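Putative glucoamylase (Bacteroides uniformis, PDB 4GL3) probably hydrolyses glycosidic bonds of saccharides, as a glucoamylase-like member of the six-hairpin glycosidase clan. Local coordinates at residues E126-F131 / Y200-S205; K191-C196 / E273-H278; E195-Y200 / L413-P418; F250-S255 / A277-N282; S313-G318 / V323-A328. One frame throughout, in Å; residues are numbered along the deposited sequence.

Contact 1: E126-F131 / Y200-S205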
# COMPACT_ATOMS: atom_id res chain seq x y z
N GLU A 126 -0.81 -6.02 7.52
CA GLU A 126 -0.38 -4.67 7.92
C GLU A 126 1.11 -4.70 8.25
O GLU A 126 1.90 -3.81 7.89
CB GLU A 126 -1.19 -4.19 9.12
CG GLU A 126 -2.68 -4.10 8.86
CD GLU A 126 -3.07 -2.93 7.98
OE1 GLU A 126 -2.42 -1.86 8.14
OE2 GLU A 126 -4.03 -3.08 7.19
N SER A 127 1.55 -5.76 8.91
CA SER A 127 2.97 -5.81 9.30
C SER A 127 3.87 -5.96 8.06
O SER A 127 4.97 -5.42 8.02
CB SER A 127 3.24 -6.97 10.27
OG SER A 127 2.67 -6.71 11.53
N ALA A 128 3.38 -6.71 7.05
CA ALA A 128 4.11 -6.90 5.79
C ALA A 128 4.27 -5.55 5.06
O ALA A 128 5.32 -5.28 4.49
CB ALA A 128 3.40 -7.93 4.89
N PHE A 129 3.24 -4.70 5.08
CA PHE A 129 3.34 -3.40 4.46
C PHE A 129 4.34 -2.52 5.21
O PHE A 129 5.13 -1.75 4.60
CB PHE A 129 1.97 -2.73 4.36
CG PHE A 129 0.98 -3.48 3.51
CD1 PHE A 129 1.37 -4.21 2.37
CD2 PHE A 129 -0.36 -3.42 3.83
CE1 PHE A 129 0.42 -4.88 1.57
CE2 PHE A 129 -1.31 -4.10 3.06
CZ PHE A 129 -0.92 -4.84 1.96
N MSE A 130 4.39 -2.68 6.54
CA MSE A 130 5.43 -1.99 7.32
C MSE A 130 6.83 -2.49 6.89
O MSE A 130 7.73 -1.68 6.68
CB MSE A 130 5.22 -2.09 8.85
CG MSE A 130 6.42 -1.57 9.65
SE MSE A 130 6.68 0.33 9.42
CE MSE A 130 5.16 0.91 10.39
N PHE A 131 7.02 -3.81 6.78
CA PHE A 131 8.34 -4.35 6.38
C PHE A 131 8.69 -3.97 4.94
O PHE A 131 9.84 -3.79 4.61
CB PHE A 131 8.42 -5.87 6.62
CG PHE A 131 8.72 -6.23 8.06
CD1 PHE A 131 9.90 -5.87 8.63
CD2 PHE A 131 7.76 -6.81 8.87
CE1 PHE A 131 10.19 -6.10 9.97
CE2 PHE A 131 8.03 -7.09 10.20
CZ PHE A 131 9.25 -6.72 10.75
N TYR A 200 3.47 -13.20 1.08
CA TYR A 200 4.10 -14.46 0.66
C TYR A 200 5.53 -14.24 0.20
O TYR A 200 6.40 -15.06 0.51
CB TYR A 200 3.30 -15.15 -0.44
CG TYR A 200 2.06 -15.83 0.10
CD1 TYR A 200 0.87 -15.11 0.31
CD2 TYR A 200 2.09 -17.17 0.48
CE1 TYR A 200 -0.26 -15.73 0.86
CE2 TYR A 200 0.96 -17.79 1.04
CZ TYR A 200 -0.21 -17.08 1.23
OH TYR A 200 -1.33 -17.73 1.77
N ILE A 201 5.78 -13.13 -0.51
CA ILE A 201 7.15 -12.81 -0.94
C ILE A 201 8.07 -12.59 0.28
O ILE A 201 9.15 -13.14 0.31
CB ILE A 201 7.23 -11.54 -1.85
CG1 ILE A 201 6.31 -11.60 -3.08
CG2 ILE A 201 8.66 -11.20 -2.23
CD1 ILE A 201 6.32 -12.88 -3.79
N LEU A 202 7.63 -11.81 1.28
CA LEU A 202 8.45 -11.60 2.48
C LEU A 202 8.60 -12.92 3.26
O LEU A 202 9.70 -13.26 3.74
CB LEU A 202 7.87 -10.51 3.37
CG LEU A 202 7.88 -9.06 2.79
CD1 LEU A 202 7.18 -8.05 3.69
CD2 LEU A 202 9.31 -8.64 2.51
N GLY A 203 7.51 -13.67 3.38
CA GLY A 203 7.59 -15.01 4.03
C GLY A 203 8.66 -15.88 3.38
O GLY A 203 9.39 -16.59 4.05
N ALA A 204 8.75 -15.85 2.05
CA ALA A 204 9.71 -16.68 1.31
C ALA A 204 11.12 -16.13 1.46
O ALA A 204 12.09 -16.90 1.31
CB ALA A 204 9.35 -16.75 -0.19
N SER A 205 11.21 -14.82 1.72
CA SER A 205 12.50 -14.09 1.80
C SER A 205 13.18 -14.15 3.17
O SER A 205 14.36 -13.84 3.30
CB SER A 205 12.31 -12.61 1.43
OG SER A 205 11.72 -12.42 0.15

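Contact 2: K191-C196 / E273-H278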
# COMPACT_ATOMS: atom_id res chain seq x y z
N LYS A 191 -5.56 -15.65 0.49
CA LYS A 191 -5.73 -16.32 -0.80
C LYS A 191 -5.65 -15.25 -1.89
O LYS A 191 -6.12 -14.14 -1.70
CB LYS A 191 -7.11 -16.97 -0.89
CG LYS A 191 -7.40 -18.01 0.14
CD LYS A 191 -6.51 -19.26 0.10
CE LYS A 191 -6.90 -20.26 -0.95
NZ LYS A 191 -5.99 -21.46 -0.99
N GLY A 192 -5.00 -15.57 -2.99
CA GLY A 192 -4.79 -14.61 -4.10
C GLY A 192 -5.99 -14.49 -5.03
O GLY A 192 -6.88 -15.31 -4.95
N HIS A 193 -6.03 -13.52 -5.94
CA HIS A 193 -5.03 -12.45 -6.10
C HIS A 193 -5.66 -11.15 -5.62
O HIS A 193 -6.55 -10.60 -6.28
CB HIS A 193 -4.55 -12.28 -7.55
CG HIS A 193 -3.50 -11.22 -7.68
ND1 HIS A 193 -2.16 -11.47 -7.48
CD2 HIS A 193 -3.60 -9.89 -7.92
CE1 HIS A 193 -1.48 -10.34 -7.59
NE2 HIS A 193 -2.33 -9.37 -7.88
N ASN A 194 -5.22 -10.70 -4.46
CA ASN A 194 -5.69 -9.46 -3.84
C ASN A 194 -4.51 -8.56 -3.50
O ASN A 194 -3.50 -8.62 -4.19
CB ASN A 194 -6.61 -9.76 -2.65
CG ASN A 194 -5.91 -10.49 -1.52
OD1 ASN A 194 -4.71 -10.64 -1.50
ND2 ASN A 194 -6.71 -11.00 -0.59
N GLU A 195 -4.63 -7.73 -2.47
CA GLU A 195 -3.56 -6.80 -2.10
C GLU A 195 -2.43 -7.44 -1.33
O GLU A 195 -1.44 -6.75 -1.07
CB GLU A 195 -4.12 -5.63 -1.25
CG GLU A 195 -4.48 -5.99 0.21
CD GLU A 195 -5.92 -6.46 0.42
OE1 GLU A 195 -6.45 -7.20 -0.43
OE2 GLU A 195 -6.49 -6.13 1.48
N CYS A 196 -2.53 -8.72 -0.94
CA CYS A 196 -1.58 -9.29 0.03
C CYS A 196 -0.39 -10.07 -0.54
O CYS A 196 0.22 -10.84 0.17
CB CYS A 196 -2.37 -10.25 0.91
SG CYS A 196 -3.78 -9.51 1.72
N GLU A 273 1.70 -6.91 -17.01
CA GLU A 273 0.43 -7.07 -17.72
C GLU A 273 -0.74 -7.00 -16.73
O GLU A 273 -1.74 -6.34 -17.00
CB GLU A 273 0.40 -8.40 -18.46
CG GLU A 273 -0.77 -8.53 -19.43
CD GLU A 273 -0.98 -9.95 -20.00
OE1 GLU A 273 -0.26 -10.92 -19.63
OE2 GLU A 273 -1.90 -10.09 -20.84
N GLN A 274 -0.62 -7.66 -15.58
CA GLN A 274 -1.70 -7.67 -14.59
C GLN A 274 -2.06 -6.23 -14.17
O GLN A 274 -3.26 -5.87 -14.12
CB GLN A 274 -1.31 -8.49 -13.34
CG GLN A 274 -2.35 -8.44 -12.19
CD GLN A 274 -3.70 -9.08 -12.54
OE1 GLN A 274 -3.79 -9.86 -13.50
NE2 GLN A 274 -4.74 -8.78 -11.74
N MSE A 275 -1.03 -5.43 -13.85
CA MSE A 275 -1.27 -4.11 -13.25
C MSE A 275 -1.88 -3.17 -14.31
O MSE A 275 -2.83 -2.43 -14.03
CB MSE A 275 0.00 -3.48 -12.68
CG MSE A 275 0.71 -4.25 -11.62
SE MSE A 275 -0.46 -5.03 -10.33
CE MSE A 275 0.42 -6.77 -10.14
N LYS A 276 -1.37 -3.26 -15.54
CA LYS A 276 -1.91 -2.49 -16.65
C LYS A 276 -3.33 -2.90 -16.99
O LYS A 276 -4.18 -2.05 -17.16
CB LYS A 276 -1.03 -2.61 -17.90
CG LYS A 276 0.32 -1.95 -17.69
CD LYS A 276 1.14 -1.77 -18.97
CE LYS A 276 2.36 -0.88 -18.67
NZ LYS A 276 3.54 -1.29 -19.48
N ALA A 277 -3.58 -4.21 -17.08
CA ALA A 277 -4.92 -4.73 -17.41
C ALA A 277 -5.92 -4.27 -16.38
O ALA A 277 -6.98 -3.75 -16.72
CB ALA A 277 -4.92 -6.27 -17.54
N HIS A 278 -5.61 -4.47 -15.11
CA HIS A 278 -6.54 -4.09 -14.05
C HIS A 278 -6.85 -2.59 -14.08
O HIS A 278 -8.01 -2.18 -13.98
CB HIS A 278 -5.98 -4.50 -12.71
CG HIS A 278 -6.95 -4.39 -11.58
ND1 HIS A 278 -6.63 -4.80 -10.30
CD2 HIS A 278 -8.23 -3.94 -11.52
CE1 HIS A 278 -7.66 -4.59 -9.50
NE2 HIS A 278 -8.64 -4.07 -10.21

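Contact 3: E195-Y200 / L413-P418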
# COMPACT_ATOMS: atom_id res chain seq x y z
N GLU A 195 -4.63 -7.73 -2.47
CA GLU A 195 -3.56 -6.80 -2.10
C GLU A 195 -2.43 -7.44 -1.33
O GLU A 195 -1.44 -6.75 -1.07
CB GLU A 195 -4.12 -5.63 -1.25
CG GLU A 195 -4.48 -5.99 0.21
CD GLU A 195 -5.92 -6.46 0.42
OE1 GLU A 195 -6.45 -7.20 -0.43
OE2 GLU A 195 -6.49 -6.13 1.48
N CYS A 196 -2.53 -8.72 -0.94
CA CYS A 196 -1.58 -9.29 0.03
C CYS A 196 -0.39 -10.07 -0.54
O CYS A 196 0.22 -10.84 0.17
CB CYS A 196 -2.37 -10.25 0.91
SG CYS A 196 -3.78 -9.51 1.72
N HIS A 197 -0.09 -9.94 -1.83
CA HIS A 197 0.98 -10.72 -2.47
C HIS A 197 2.31 -10.68 -1.69
O HIS A 197 3.03 -11.72 -1.52
CB HIS A 197 1.17 -10.20 -3.91
CG HIS A 197 1.88 -11.13 -4.83
ND1 HIS A 197 2.29 -10.74 -6.09
CD2 HIS A 197 2.25 -12.43 -4.70
CE1 HIS A 197 2.86 -11.77 -6.70
NE2 HIS A 197 2.83 -12.81 -5.89
N ILE A 198 2.61 -9.49 -1.18
CA ILE A 198 3.88 -9.20 -0.53
C ILE A 198 4.07 -10.02 0.75
O ILE A 198 5.23 -10.26 1.18
CB ILE A 198 4.03 -7.67 -0.22
CG1 ILE A 198 5.46 -7.29 0.10
CG2 ILE A 198 3.17 -7.23 0.96
CD1 ILE A 198 6.33 -7.16 -1.10
N VAL A 199 2.97 -10.43 1.38
CA VAL A 199 3.08 -11.27 2.54
C VAL A 199 3.80 -12.59 2.22
O VAL A 199 4.64 -13.05 3.00
CB VAL A 199 1.69 -11.57 3.17
CG1 VAL A 199 1.86 -12.39 4.46
CG2 VAL A 199 0.95 -10.25 3.45
N TYR A 200 3.47 -13.20 1.08
CA TYR A 200 4.10 -14.46 0.66
C TYR A 200 5.53 -14.24 0.20
O TYR A 200 6.40 -15.06 0.51
CB TYR A 200 3.30 -15.15 -0.44
CG TYR A 200 2.06 -15.83 0.10
CD1 TYR A 200 0.87 -15.11 0.31
CD2 TYR A 200 2.09 -17.17 0.48
CE1 TYR A 200 -0.26 -15.73 0.86
CE2 TYR A 200 0.96 -17.79 1.04
CZ TYR A 200 -0.21 -17.08 1.23
OH TYR A 200 -1.33 -17.73 1.77
N LEU A 413 10.57 -18.60 -5.07
CA LEU A 413 9.22 -18.73 -5.55
C LEU A 413 9.14 -18.84 -7.07
O LEU A 413 8.06 -18.97 -7.59
CB LEU A 413 8.34 -17.60 -5.04
CG LEU A 413 8.13 -17.55 -3.54
CD1 LEU A 413 7.19 -16.41 -3.17
CD2 LEU A 413 7.66 -18.91 -3.01
N GLY A 414 10.27 -18.85 -7.77
CA GLY A 414 10.29 -19.08 -9.19
C GLY A 414 10.15 -17.82 -10.02
O GLY A 414 9.89 -17.90 -11.20
N PHE A 415 10.35 -16.65 -9.45
CA PHE A 415 10.19 -15.41 -10.25
C PHE A 415 11.38 -15.15 -11.15
O PHE A 415 12.49 -15.54 -10.80
CB PHE A 415 10.05 -14.18 -9.39
CG PHE A 415 8.71 -14.02 -8.77
CD1 PHE A 415 8.38 -14.72 -7.62
CD2 PHE A 415 7.79 -13.18 -9.33
CE1 PHE A 415 7.14 -14.54 -7.02
CE2 PHE A 415 6.56 -13.01 -8.76
CZ PHE A 415 6.23 -13.69 -7.59
N THR A 416 11.14 -14.50 -12.29
CA THR A 416 12.19 -13.84 -13.08
C THR A 416 11.88 -12.32 -13.05
O THR A 416 10.71 -11.88 -12.85
CB THR A 416 12.23 -14.32 -14.53
OG1 THR A 416 10.93 -14.16 -15.08
CG2 THR A 416 12.66 -15.83 -14.65
N SER A 417 12.92 -11.51 -13.18
CA SER A 417 12.81 -10.03 -13.11
C SER A 417 14.11 -9.44 -13.67
O SER A 417 15.16 -10.07 -13.57
CB SER A 417 12.61 -9.59 -11.64
OG SER A 417 12.72 -8.17 -11.47
N PRO A 418 14.05 -8.24 -14.25
CA PRO A 418 15.32 -7.61 -14.64
C PRO A 418 16.25 -7.34 -13.45
O PRO A 418 17.44 -7.17 -13.66
CB PRO A 418 14.91 -6.29 -15.29
CG PRO A 418 13.48 -6.07 -14.95
CD PRO A 418 12.88 -7.41 -14.58

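Contact 4: F250-S255 / A277-N282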
# COMPACT_ATOMS: atom_id res chain seq x y z
N PHE A 250 -6.84 -0.61 -5.59
CA PHE A 250 -5.69 -0.63 -4.68
C PHE A 250 -4.95 -1.98 -4.63
O PHE A 250 -3.83 -2.05 -4.12
CB PHE A 250 -6.03 -0.16 -3.25
CG PHE A 250 -6.62 -1.26 -2.35
CD1 PHE A 250 -7.99 -1.55 -2.39
CD2 PHE A 250 -5.81 -1.98 -1.48
CE1 PHE A 250 -8.55 -2.52 -1.54
CE2 PHE A 250 -6.37 -2.95 -0.62
CZ PHE A 250 -7.73 -3.23 -0.67
N PHE A 251 -5.57 -3.06 -5.12
CA PHE A 251 -4.87 -4.32 -5.25
C PHE A 251 -3.58 -4.18 -6.12
O PHE A 251 -2.65 -4.95 -5.95
CB PHE A 251 -5.75 -5.41 -5.87
CG PHE A 251 -6.92 -5.91 -4.99
CD1 PHE A 251 -7.13 -5.45 -3.70
CD2 PHE A 251 -7.81 -6.86 -5.53
CE1 PHE A 251 -8.19 -5.94 -2.94
CE2 PHE A 251 -8.86 -7.34 -4.78
CZ PHE A 251 -9.03 -6.91 -3.47
N THR A 252 -3.52 -3.19 -7.03
CA THR A 252 -2.30 -2.95 -7.86
C THR A 252 -1.31 -1.99 -7.20
O THR A 252 -0.29 -1.65 -7.80
CB THR A 252 -2.68 -2.39 -9.25
OG1 THR A 252 -3.16 -1.04 -9.10
CG2 THR A 252 -3.73 -3.30 -9.90
N HIS A 253 -1.59 -1.58 -5.95
CA HIS A 253 -0.78 -0.60 -5.26
C HIS A 253 -0.03 -1.15 -4.03
O HIS A 253 1.14 -0.93 -3.90
CB HIS A 253 -1.61 0.62 -4.80
CG HIS A 253 -2.38 1.26 -5.89
ND1 HIS A 253 -3.57 1.90 -5.66
CD2 HIS A 253 -2.18 1.27 -7.23
CE1 HIS A 253 -4.06 2.32 -6.83
NE2 HIS A 253 -3.23 1.96 -7.79
N TYR A 254 -0.70 -1.77 -3.08
CA TYR A 254 -0.06 -1.92 -1.75
C TYR A 254 1.21 -2.81 -1.70
O TYR A 254 2.16 -2.48 -1.00
CB TYR A 254 -1.06 -2.39 -0.67
CG TYR A 254 -2.17 -1.46 -0.26
CD1 TYR A 254 -2.35 -0.21 -0.84
CD2 TYR A 254 -3.07 -1.84 0.74
CE1 TYR A 254 -3.40 0.61 -0.47
CE2 TYR A 254 -4.11 -1.03 1.12
CZ TYR A 254 -4.28 0.20 0.52
OH TYR A 254 -5.35 1.02 0.87
N SER A 255 1.19 -3.93 -2.39
CA SER A 255 2.33 -4.84 -2.49
C SER A 255 3.37 -4.37 -3.52
O SER A 255 4.49 -4.88 -3.49
CB SER A 255 1.87 -6.29 -2.85
OG SER A 255 1.09 -6.90 -1.82
N ALA A 277 -3.58 -4.21 -17.08
CA ALA A 277 -4.92 -4.73 -17.41
C ALA A 277 -5.92 -4.27 -16.38
O ALA A 277 -6.98 -3.75 -16.72
CB ALA A 277 -4.92 -6.27 -17.54
N HIS A 278 -5.61 -4.47 -15.11
CA HIS A 278 -6.54 -4.09 -14.05
C HIS A 278 -6.85 -2.59 -14.08
O HIS A 278 -8.01 -2.18 -13.98
CB HIS A 278 -5.98 -4.50 -12.71
CG HIS A 278 -6.95 -4.39 -11.58
ND1 HIS A 278 -6.63 -4.80 -10.30
CD2 HIS A 278 -8.23 -3.94 -11.52
CE1 HIS A 278 -7.66 -4.59 -9.50
NE2 HIS A 278 -8.64 -4.07 -10.21
N THR A 279 -5.81 -1.78 -14.21
CA THR A 279 -6.00 -0.32 -14.32
C THR A 279 -6.89 0.07 -15.49
O THR A 279 -7.79 0.91 -15.35
CB THR A 279 -4.63 0.38 -14.39
OG1 THR A 279 -3.87 0.04 -13.21
CG2 THR A 279 -4.76 1.91 -14.57
N LEU A 280 -6.67 -0.53 -16.64
CA LEU A 280 -7.39 -0.09 -17.87
C LEU A 280 -8.82 -0.60 -17.86
O LEU A 280 -9.72 0.06 -18.31
CB LEU A 280 -6.65 -0.52 -19.14
CG LEU A 280 -5.33 0.23 -19.38
CD1 LEU A 280 -4.75 -0.08 -20.75
CD2 LEU A 280 -5.56 1.73 -19.26
N ILE A 281 -9.03 -1.79 -17.31
CA ILE A 281 -10.38 -2.31 -17.11
C ILE A 281 -11.21 -1.45 -16.13
O ILE A 281 -12.37 -1.15 -16.40
CB ILE A 281 -10.31 -3.79 -16.67
CG1 ILE A 281 -9.85 -4.66 -17.86
CG2 ILE A 281 -11.65 -4.25 -16.10
CD1 ILE A 281 -9.32 -6.04 -17.42
N ASN A 282 -10.61 -1.05 -15.00
CA ASN A 282 -11.27 -0.18 -14.01
C ASN A 282 -11.67 1.15 -14.68
O ASN A 282 -12.83 1.62 -14.59
CB ASN A 282 -10.29 -0.01 -12.83
CG ASN A 282 -10.94 0.57 -11.59
OD1 ASN A 282 -11.14 1.80 -11.52
ND2 ASN A 282 -11.22 -0.29 -10.58

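Contact 5: S313-G318 / V323-A328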
# COMPACT_ATOMS: atom_id res chain seq x y z
N SER A 313 -16.77 1.63 1.96
CA SER A 313 -17.01 0.40 1.22
C SER A 313 -15.89 0.12 0.20
O SER A 313 -15.21 1.05 -0.24
CB SER A 313 -18.36 0.46 0.51
OG SER A 313 -18.74 -0.83 0.08
N ALA A 314 -15.72 -1.16 -0.15
CA ALA A 314 -14.67 -1.61 -1.08
C ALA A 314 -15.17 -1.45 -2.53
O ALA A 314 -15.53 -2.42 -3.24
CB ALA A 314 -14.23 -3.04 -0.75
N HIS A 315 -15.22 -0.19 -2.97
CA HIS A 315 -15.83 0.13 -4.29
C HIS A 315 -15.03 -0.56 -5.40
O HIS A 315 -13.79 -0.68 -5.31
CB HIS A 315 -15.89 1.63 -4.57
CG HIS A 315 -16.43 2.44 -3.44
ND1 HIS A 315 -15.61 3.20 -2.63
CD2 HIS A 315 -17.69 2.59 -2.96
CE1 HIS A 315 -16.36 3.78 -1.70
NE2 HIS A 315 -17.62 3.43 -1.88
N SER A 316 -15.73 -0.98 -6.45
CA SER A 316 -15.09 -1.59 -7.60
C SER A 316 -16.14 -1.71 -8.70
O SER A 316 -17.35 -1.38 -8.49
CB SER A 316 -14.55 -3.00 -7.22
OG SER A 316 -15.61 -3.94 -7.22
N PRO A 317 -15.74 -2.21 -9.87
CA PRO A 317 -16.79 -2.40 -10.89
C PRO A 317 -17.90 -3.40 -10.51
O PRO A 317 -18.94 -3.40 -11.15
CB PRO A 317 -16.01 -2.91 -12.10
CG PRO A 317 -14.64 -2.33 -11.92
CD PRO A 317 -14.39 -2.33 -10.45
N GLY A 318 -17.68 -4.25 -9.52
CA GLY A 318 -18.75 -5.11 -8.96
C GLY A 318 -19.40 -4.58 -7.68
O GLY A 318 -20.21 -5.27 -7.08
N VAL A 323 -19.18 6.54 -6.07
CA VAL A 323 -18.04 7.15 -5.38
C VAL A 323 -16.78 6.91 -6.23
O VAL A 323 -16.43 5.78 -6.54
CB VAL A 323 -17.87 6.53 -3.96
CG1 VAL A 323 -16.63 7.09 -3.24
CG2 VAL A 323 -19.15 6.74 -3.12
N ILE A 324 -16.15 8.01 -6.65
CA ILE A 324 -14.83 8.00 -7.28
C ILE A 324 -13.81 8.36 -6.19
O ILE A 324 -14.03 9.25 -5.35
CB ILE A 324 -14.78 8.98 -8.49
CG1 ILE A 324 -15.73 8.51 -9.61
CG2 ILE A 324 -13.34 9.15 -9.04
CD1 ILE A 324 -15.32 7.30 -10.44
N THR A 325 -12.70 7.64 -6.17
CA THR A 325 -11.74 7.74 -5.12
C THR A 325 -10.35 8.07 -5.76
O THR A 325 -9.77 7.23 -6.48
CB THR A 325 -11.64 6.39 -4.38
OG1 THR A 325 -12.91 6.02 -3.80
CG2 THR A 325 -10.55 6.45 -3.36
N PRO A 326 -9.82 9.30 -5.51
CA PRO A 326 -8.62 9.74 -6.21
C PRO A 326 -7.41 8.83 -6.14
O PRO A 326 -6.68 8.74 -7.13
CB PRO A 326 -8.31 11.10 -5.55
CG PRO A 326 -9.68 11.65 -5.30
CD PRO A 326 -10.45 10.43 -4.80
N THR A 327 -7.19 8.13 -5.01
CA THR A 327 -6.06 7.24 -4.93
C THR A 327 -6.06 6.13 -5.98
O THR A 327 -4.99 5.66 -6.32
CB THR A 327 -5.84 6.66 -3.53
OG1 THR A 327 -4.53 6.08 -3.45
CG2 THR A 327 -6.90 5.59 -3.18
N ALA A 328 -7.24 5.75 -6.51
CA ALA A 328 -7.35 4.72 -7.57
C ALA A 328 -6.55 5.13 -8.82
O ALA A 328 -5.54 4.49 -9.15
CB ALA A 328 -8.82 4.41 -7.94

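Contact 1: E126-F131 / Y200-S205
Leu-202 reaches from helix 197-205 across to helix 124-140 with a single methyl, and that methyl carries the whole contact. Its CD1 lies 3.4 Å from the backbone O of Ala-128 and 4.0 Å from the CB of the same residue. One turn further along, Phe-131 presents its CB at 3.9 Å from Leu-202 CD1, so the methyl settles between two residues spaced three apart on the facing helix. In its ordinary relaxed conformation, with CG opposite the carbonyl carbon (chi1 -66°) and chi2 at 175°, the leucine sends CD1 foremost. Phe-131 contributes just the root of its side chain, because its ring swings off to meet Trp-101 and Leu-158. The flanks are filled by Trp-159 of helix 146-161, which touches Leu-202, and by Val-199 and Ile-198, which touch Ala-128. Within helix 197-205 the hydroxyl of Ser-205 bonds back to the main chain, its OG lying 2.7 Å from Ile-201 O and well above the carbonyl plane. Helix-on-helix packing of this kind is consistent with the alpha-helical barrel of the clan. Since no hydrogen bond or charge pair crosses between these two segments, the helices are joined here by shape and the exclusion of water, the small Ala-128 letting the leucine come right up to the backbone.

Contact 2: K191-C196 / E273-H278
His-193 and Gln-274 run alongside each other, pointing opposite ways, the imidazole CD2 coming 4.1 Å from the amide NE2 with the two planes 65° apart. A second, looser touch brings the CE methyl of Met-275, a selenomethionine, to 4.4 Å from His-193 NE2, approaching the ring obliquely. The imidazole gets there because its CG is anti to the backbone N (chi1 -178°), which throws the ring out of the loop toward helix 271-288. The glutamine amide is anchored away from the histidine: Gln-274 OE1 accepts a hydrogen bond from Leu-239 N of strand 235-239. This buried side is filled further by Leu-239 and Tyr-256, both against His-193. Beyond it the loop becomes more open, and Lys-191, Asn-194 and Glu-195 are partly exposed; the carboxylate of Glu-195 makes a weak hydrogen bond to a bound Tris molecule, probably from the crystallisation liquor. The backbone between the two sides is sharply shaped. A cis peptide precedes His-193, and Asn-194 OD1 accepts from Cys-196 N at 3.0 Å, with an N-H...O angle of 163°. That bond defines an Asx turn, which here leads the loop into helix 197-205.

Contact 3: E195-Y200 / L413-P418
His-197 meets Phe-415 from the opposite direction, its NE2 lying 3.9 Å from the phenyl CZ and in the plane of that ring, at its edge. The CE1 of His-197 is almost as near, 4.0 Å from Phe-415 CZ, so the phenyl ring touches with its far corner alone. The histidine side chain has CG anti to the backbone N (chi1 -161°), and both ring nitrogens are engaged by phenols: ND1 with Tyr-256 OH, NE2 with Tyr-216 OH. Those two bonds fix the rotation of the imidazole, which also meets Trp-220 with the ring planes nearly parallel. The third principal residue, Leu-413, directs CD1 to 4.0 Å from the backbone O of Tyr-200 and packs on Ile-201 and Ala-204 too. Between the leucine and the phenylalanine the chain turns at Gly-414, whose positive phi belongs to a Schellman motif ending helix 404-412. In this way the C-terminal segment folds back on helix 197-205 and on Tyr-216 of helix 213-220. No hydrogen bond crosses between the two segments; they meet by van der Waals packing, phenyl carbon against imidazole and methyl against carbonyl oxygen, while the polar atoms of the buried imidazole are satisfied by the tyrosines, which place it for the phenyl edge.

Contact 4: F250-S255 / A277-N282
Thr-252 lays its CG2 methyl against the imidazole of His-278, 3.3 Å from ND1 and 3.8 Å from CG, where the loop that follows strand 235-239 packs on helix 271-288 within the family's glucoamylase region. That loop here folds back on the very helix it leads into. The methyl reaches the ND1-CG side of the imidazole, and Thr-252 CG2 also lies 3.8 Å from His-278 CB. At chi1 70° the threonine places OG1 between its backbone N and carbonyl carbon, where it bonds to Leu-249 O, leaving CG2 for the histidine. The ring itself is held by NE2, which bonds to Gly-247 O; a carbonyl can only accept, so NE2 carries a proton. The hydroxyls of Thr-252 and Thr-279 pass without bonding, since Thr-279 OG1 goes to Met-275 O of its own helix. Completing the contact, Phe-251 CB sits at the imidazole edge, near the ring plane and 4.2 Å from His-278 CE1.

Contact 5: S313-G318 / V323-A328
Val-323 covers one face of the His-315 imidazole in a CH-pi contact, its CB 3.9 Å from the ring centroid and 17° off the normal. The branches spread over the rim: CG1 is 3.7 Å from His-315 CE1, while CG2 approaches NE2 of that ring at 3.9 Å. With CG1 anti to the backbone N (chi1 176°), the valine sets its branch point, and not merely a methyl, over the histidine. On the opposite face lies a main-chain oxygen, Ser-313 O, 3.2 Å above the ring plane and offset toward the rim, so the imidazole is sandwiched between a hydrocarbon and a carbonyl. Thr-325 crosses the histidine at about a right angle, but its OG1, 4.1 Å from His-315 ND1, bonds to Ser-306 OG instead. The next shell sets the ring's rotation: His-315 ND1 is hydrogen-bonded to Thr-304 O, beside the short strand 305-306 that pairs antiparallel with strand 313-314. Ala-314 centres an inverse gamma turn just before the histidine. Just after it comes an ST turn, in which Gly-318 N lies 3.1 Å from Ser-316 OG. The chain thus bends tightly on both sides of His-315 before returning toward helix 326-331. Because Thr-304 O can only accept, ND1 should carry the N-H, and the carbonyl on the second face would probably favour any positive character the ring acquires.

Helix 197-205 joins contacts 1 and 3, whose centres lie 10 Å apart and which share Tyr-200; Ala-128 CB meets Val-199 CG2 between them at 3.7 Å. Helix 271-288 likewise joins contacts 2 and 4, with centres 6 Å apart. The two pairs meet through Ser-255 OG, 2.6 Å from Glu-195 O, a probable hydrogen bond. Contact 5 stands farther off, about 25 Å from contacts 1 and 3 between centres, yet touches contact 4 where His-253 CE1 lies 3.5 Å from Thr-327 O. Glu-126 and Glu-195, from the segments of contacts 1 to 3, each hydrogen-bond to Tris, the latter weakly; though probably from the crystallisation liquor, it may mark a sugar-binding pocket.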